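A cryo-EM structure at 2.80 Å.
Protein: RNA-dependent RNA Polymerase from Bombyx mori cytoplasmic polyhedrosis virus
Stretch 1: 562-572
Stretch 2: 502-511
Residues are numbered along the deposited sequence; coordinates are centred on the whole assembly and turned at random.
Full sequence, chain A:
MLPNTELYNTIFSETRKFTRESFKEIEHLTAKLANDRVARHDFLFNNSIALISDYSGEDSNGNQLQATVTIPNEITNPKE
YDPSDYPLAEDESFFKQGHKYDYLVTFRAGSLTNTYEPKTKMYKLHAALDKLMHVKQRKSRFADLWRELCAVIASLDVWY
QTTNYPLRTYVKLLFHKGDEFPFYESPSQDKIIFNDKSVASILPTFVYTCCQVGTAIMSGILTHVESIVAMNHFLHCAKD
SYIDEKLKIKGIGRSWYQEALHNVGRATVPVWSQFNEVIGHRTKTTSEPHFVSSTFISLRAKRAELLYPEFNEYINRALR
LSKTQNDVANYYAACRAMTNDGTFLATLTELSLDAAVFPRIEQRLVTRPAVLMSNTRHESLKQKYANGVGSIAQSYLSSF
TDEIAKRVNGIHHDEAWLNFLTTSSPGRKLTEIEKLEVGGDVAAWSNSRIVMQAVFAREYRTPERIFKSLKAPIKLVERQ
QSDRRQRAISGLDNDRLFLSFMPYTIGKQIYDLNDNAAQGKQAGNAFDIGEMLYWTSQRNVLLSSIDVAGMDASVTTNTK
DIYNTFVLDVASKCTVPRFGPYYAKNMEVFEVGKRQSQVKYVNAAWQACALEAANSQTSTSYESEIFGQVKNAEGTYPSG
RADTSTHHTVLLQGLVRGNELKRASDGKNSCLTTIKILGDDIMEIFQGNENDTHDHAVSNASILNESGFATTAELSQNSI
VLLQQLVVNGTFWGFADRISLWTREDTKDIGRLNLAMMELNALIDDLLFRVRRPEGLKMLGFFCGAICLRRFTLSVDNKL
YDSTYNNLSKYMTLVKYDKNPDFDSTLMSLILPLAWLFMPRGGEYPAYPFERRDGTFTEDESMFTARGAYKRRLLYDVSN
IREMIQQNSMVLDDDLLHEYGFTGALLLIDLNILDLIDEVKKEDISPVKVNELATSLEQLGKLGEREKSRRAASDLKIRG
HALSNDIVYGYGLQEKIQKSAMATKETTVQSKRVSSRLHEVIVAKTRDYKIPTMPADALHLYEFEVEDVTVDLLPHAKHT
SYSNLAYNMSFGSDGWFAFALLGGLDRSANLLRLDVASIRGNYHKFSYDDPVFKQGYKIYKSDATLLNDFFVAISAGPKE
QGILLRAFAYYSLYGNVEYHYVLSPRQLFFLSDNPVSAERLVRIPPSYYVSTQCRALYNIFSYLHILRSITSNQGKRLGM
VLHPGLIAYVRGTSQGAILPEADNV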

# COMPACT_ATOMS: atom_id res chain seq x y z
N ILE A 562 -0.35 -16.71 13.84
CA ILE A 562 0.98 -17.31 13.68
C ILE A 562 2.07 -16.24 13.73
O ILE A 562 3.07 -16.38 14.43
CB ILE A 562 1.06 -18.12 12.37
CG1 ILE A 562 0.08 -19.29 12.39
CG2 ILE A 562 2.47 -18.65 12.14
CD1 ILE A 562 -0.01 -20.02 11.08
N TYR A 563 1.87 -15.15 12.99
CA TYR A 563 2.77 -14.01 13.06
C TYR A 563 2.66 -13.30 14.40
O TYR A 563 3.64 -12.73 14.88
CB TYR A 563 2.45 -13.06 11.90
CG TYR A 563 3.34 -11.85 11.73
CD1 TYR A 563 4.60 -11.97 11.16
CD2 TYR A 563 2.90 -10.59 12.09
CE1 TYR A 563 5.40 -10.87 10.98
CE2 TYR A 563 3.71 -9.48 11.92
CZ TYR A 563 4.95 -9.63 11.36
OH TYR A 563 5.75 -8.53 11.19
N ASN A 564 1.47 -13.33 15.02
CA ASN A 564 1.29 -12.69 16.32
C ASN A 564 2.12 -13.37 17.41
O ASN A 564 2.57 -12.70 18.33
CB ASN A 564 -0.17 -12.68 16.74
CG ASN A 564 -0.99 -11.70 15.95
OD1 ASN A 564 -0.51 -10.63 15.58
ND2 ASN A 564 -2.25 -12.03 15.71
N THR A 565 2.31 -14.70 17.32
CA THR A 565 3.17 -15.38 18.29
C THR A 565 4.61 -14.91 18.20
O THR A 565 5.27 -14.71 19.23
CB THR A 565 3.13 -16.89 18.08
OG1 THR A 565 3.56 -17.20 16.75
CG2 THR A 565 1.76 -17.43 18.29
N PHE A 566 5.12 -14.75 16.98
CA PHE A 566 6.47 -14.24 16.76
C PHE A 566 6.62 -12.81 17.27
O PHE A 566 7.62 -12.47 17.94
CB PHE A 566 6.79 -14.35 15.27
CG PHE A 566 8.07 -13.71 14.85
CD1 PHE A 566 9.28 -14.26 15.19
CD2 PHE A 566 8.05 -12.57 14.06
CE1 PHE A 566 10.46 -13.66 14.79
CE2 PHE A 566 9.22 -11.97 13.65
CZ PHE A 566 10.43 -12.52 14.01
N VAL A 567 5.61 -11.97 17.01
CA VAL A 567 5.63 -10.59 17.47
C VAL A 567 5.58 -10.53 19.00
O VAL A 567 6.30 -9.74 19.62
CB VAL A 567 4.48 -9.81 16.81
CG1 VAL A 567 4.33 -8.43 17.41
CG2 VAL A 567 4.76 -9.66 15.35
N LEU A 568 4.78 -11.40 19.63
CA LEU A 568 4.70 -11.39 21.08
C LEU A 568 5.94 -11.96 21.74
O LEU A 568 6.31 -11.52 22.83
CB LEU A 568 3.45 -12.13 21.55
CG LEU A 568 2.14 -11.40 21.32
CD1 LEU A 568 0.96 -12.27 21.70
CD2 LEU A 568 2.12 -10.12 22.11
N ASP A 569 6.63 -12.90 21.08
CA ASP A 569 7.92 -13.38 21.59
C ASP A 569 8.96 -12.27 21.60
O ASP A 569 9.63 -12.05 22.62
CB ASP A 569 8.43 -14.55 20.74
CG ASP A 569 7.66 -15.82 20.97
OD1 ASP A 569 7.11 -15.99 22.08
OD2 ASP A 569 7.61 -16.66 20.05
N VAL A 570 9.09 -11.56 20.48
CA VAL A 570 10.07 -10.48 20.42
C VAL A 570 9.68 -9.34 21.36
O VAL A 570 10.54 -8.74 22.02
CB VAL A 570 10.22 -9.98 18.97
CG1 VAL A 570 11.24 -8.87 18.89
CG2 VAL A 570 10.62 -11.11 18.07
N ALA A 571 8.38 -9.08 21.49
CA ALA A 571 7.92 -8.01 22.36
C ALA A 571 8.11 -8.34 23.83
O ALA A 571 8.37 -7.45 24.64
CB ALA A 571 6.45 -7.70 22.08
N SER A 572 8.00 -9.62 24.20
CA SER A 572 8.26 -9.99 25.58
C SER A 572 9.75 -9.94 25.89
O SER A 572 10.14 -9.57 27.00
CB SER A 572 7.72 -11.39 25.86
OG SER A 572 8.48 -12.36 25.17
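Stretch 2, residues 502-511: MPYTIGKQIY

The contact between residues 502-511 and 562-572 of this viral RNA polymerase is a small, nearly perpendicular helix-on-helix packing, built from aliphatic and aromatic side chains and fastened by one tyrosine hydrogen bond to a backbone carbonyl. It illustrates a general principle: when two helices cross at a steep angle they touch over a short length, so a few residues near the crossing must carry most of the contact.

Stretch 1 is helical throughout, part of a helix that extends beyond it in both directions. Stretch 2 enters as a helix already under way at M502 and keeps regular helical geometry through the residues that matter most; from Q509 to Y511 the phi and psi angles remain helical, although the regular bonding pattern is lost. The N-to-C directions of the two helices make an angle of 83°, and their axes approach to 10.0 Å. The backbones come nearest where P503 crosses V567, with the CA of P503 6.2 Å from the CA of V567. The whole arrangement buries 382 Å², counting both sides.

I506 is the centre of the contact and has the largest area covered by the opposing stretch. Its CA-to-CB bond points toward stretch 1, and its side chain, with chi1 m and chi2 t, meets three residues there. I506 CG2 lies 3.7 Å from V570 CG1, while I506 CD1 lies 4.1 Å from V567 CG1 and 4.4 Å from A571 CB. V567, V570 and A571 fall at the i, i+3 and i+4 spacing that places residues on one side of a helix, so a single branched side chain can reach all three. One turn earlier on stretch 2, P503 continues the apolar surface, its ring atom CG standing 4.3 Å from V567 CG1.

The polar element lies at Y563. Its CA-to-CB bond runs sideways, but with chi1 t the ring extends to bring its end to stretch 2, where Y563 OH donates a hydrogen bond of 3.0 Å to P503 O. P503 O also accepts the helical bond from G507 N, at 3.0 Å, so it serves both its own helix and the neighbouring one. The approach depends on room at G507: Y563 OH comes within 3.4 Å of G507 CA, and an ideally placed CB on this residue would lie 2.0 Å from Y563 OH, a clash. Glycine thus lets the hydroxyl lie close against the backbone, an example of how a missing side chain can make space for a large one from a partner helix.

F566 extends the packing toward the end of stretch 2. Like that of Y563, the CA-to-CB bond of F566 runs sideways to stretch 2, and with chi1 t the end of the side chain comes nearer. F566 CZ lies 4.1 Å from I510 CD1. On the other helix, T505 and K508 point their CA-to-CB bonds away from stretch 1 and take no part in the contact.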

# COMPACT_ATOMS: atom_id res chain seq x y z
N MET A 502 4.33 -1.08 15.40
CA MET A 502 5.30 -1.91 16.11
C MET A 502 5.38 -3.36 15.61
O MET A 502 6.50 -3.89 15.60
CB MET A 502 5.03 -1.82 17.62
CG MET A 502 6.06 -2.52 18.50
SD MET A 502 7.75 -1.92 18.35
CE MET A 502 7.66 -0.40 19.28
N PRO A 503 4.29 -4.04 15.19
CA PRO A 503 4.50 -5.31 14.46
C PRO A 503 5.31 -5.17 13.18
O PRO A 503 6.13 -6.04 12.87
CB PRO A 503 3.07 -5.79 14.18
CG PRO A 503 2.31 -5.25 15.29
CD PRO A 503 2.87 -3.92 15.59
N TYR A 504 5.12 -4.07 12.44
CA TYR A 504 5.94 -3.78 11.27
C TYR A 504 7.40 -3.57 11.64
O TYR A 504 8.29 -4.08 10.96
CB TYR A 504 5.39 -2.55 10.55
CG TYR A 504 6.33 -2.01 9.50
CD1 TYR A 504 6.56 -2.69 8.32
CD2 TYR A 504 6.99 -0.81 9.70
CE1 TYR A 504 7.42 -2.20 7.37
CE2 TYR A 504 7.86 -0.31 8.76
CZ TYR A 504 8.07 -1.01 7.59
OH TYR A 504 8.93 -0.51 6.65
N THR A 505 7.65 -2.84 12.72
CA THR A 505 9.02 -2.55 13.13
C THR A 505 9.73 -3.81 13.60
O THR A 505 10.92 -4.00 13.34
CB THR A 505 8.99 -1.49 14.23
OG1 THR A 505 8.34 -0.32 13.73
CG2 THR A 505 10.38 -1.11 14.68
N ILE A 506 9.00 -4.72 14.26
CA ILE A 506 9.60 -5.97 14.70
C ILE A 506 9.88 -6.89 13.51
O ILE A 506 11.00 -7.39 13.36
CB ILE A 506 8.70 -6.65 15.75
CG1 ILE A 506 8.73 -5.85 17.05
CG2 ILE A 506 9.09 -8.09 15.95
CD1 ILE A 506 7.74 -6.31 18.06
N GLY A 507 8.89 -7.11 12.65
CA GLY A 507 9.10 -8.00 11.52
C GLY A 507 10.01 -7.45 10.44
O GLY A 507 10.48 -8.23 9.60
N LYS A 508 10.28 -6.15 10.44
CA LYS A 508 11.19 -5.55 9.48
C LYS A 508 12.64 -5.90 9.78
O LYS A 508 13.48 -5.88 8.88
CB LYS A 508 10.97 -4.03 9.50
CG LYS A 508 11.73 -3.19 8.52
CD LYS A 508 11.40 -1.73 8.74
CE LYS A 508 12.11 -0.84 7.75
NZ LYS A 508 13.58 -0.86 7.98
N GLN A 509 12.95 -6.26 11.03
CA GLN A 509 14.34 -6.48 11.42
C GLN A 509 14.88 -7.81 10.93
O GLN A 509 16.10 -7.98 10.89
CB GLN A 509 14.48 -6.40 12.93
CG GLN A 509 14.02 -5.10 13.53
CD GLN A 509 14.80 -3.91 13.03
OE1 GLN A 509 16.01 -3.97 12.83
NE2 GLN A 509 14.09 -2.80 12.82
N ILE A 510 14.02 -8.76 10.54
CA ILE A 510 14.49 -10.08 10.12
C ILE A 510 15.08 -10.05 8.71
O ILE A 510 15.77 -11.00 8.33
CB ILE A 510 13.33 -11.09 10.25
CG1 ILE A 510 13.86 -12.53 10.36
CG2 ILE A 510 12.40 -11.00 9.07
CD1 ILE A 510 12.85 -13.54 10.81
N TYR A 511 14.85 -8.98 7.95
CA TYR A 511 15.46 -8.88 6.63
C TYR A 511 16.97 -8.71 6.69
O TYR A 511 17.66 -9.06 5.74
CB TYR A 511 14.89 -7.71 5.83
CG TYR A 511 13.41 -7.78 5.55
CD1 TYR A 511 12.88 -8.80 4.80
CD2 TYR A 511 12.56 -6.76 5.95
CE1 TYR A 511 11.54 -8.85 4.52
CE2 TYR A 511 11.22 -6.80 5.66
CZ TYR A 511 10.72 -7.85 4.95
OH TYR A 511 9.38 -7.91 4.65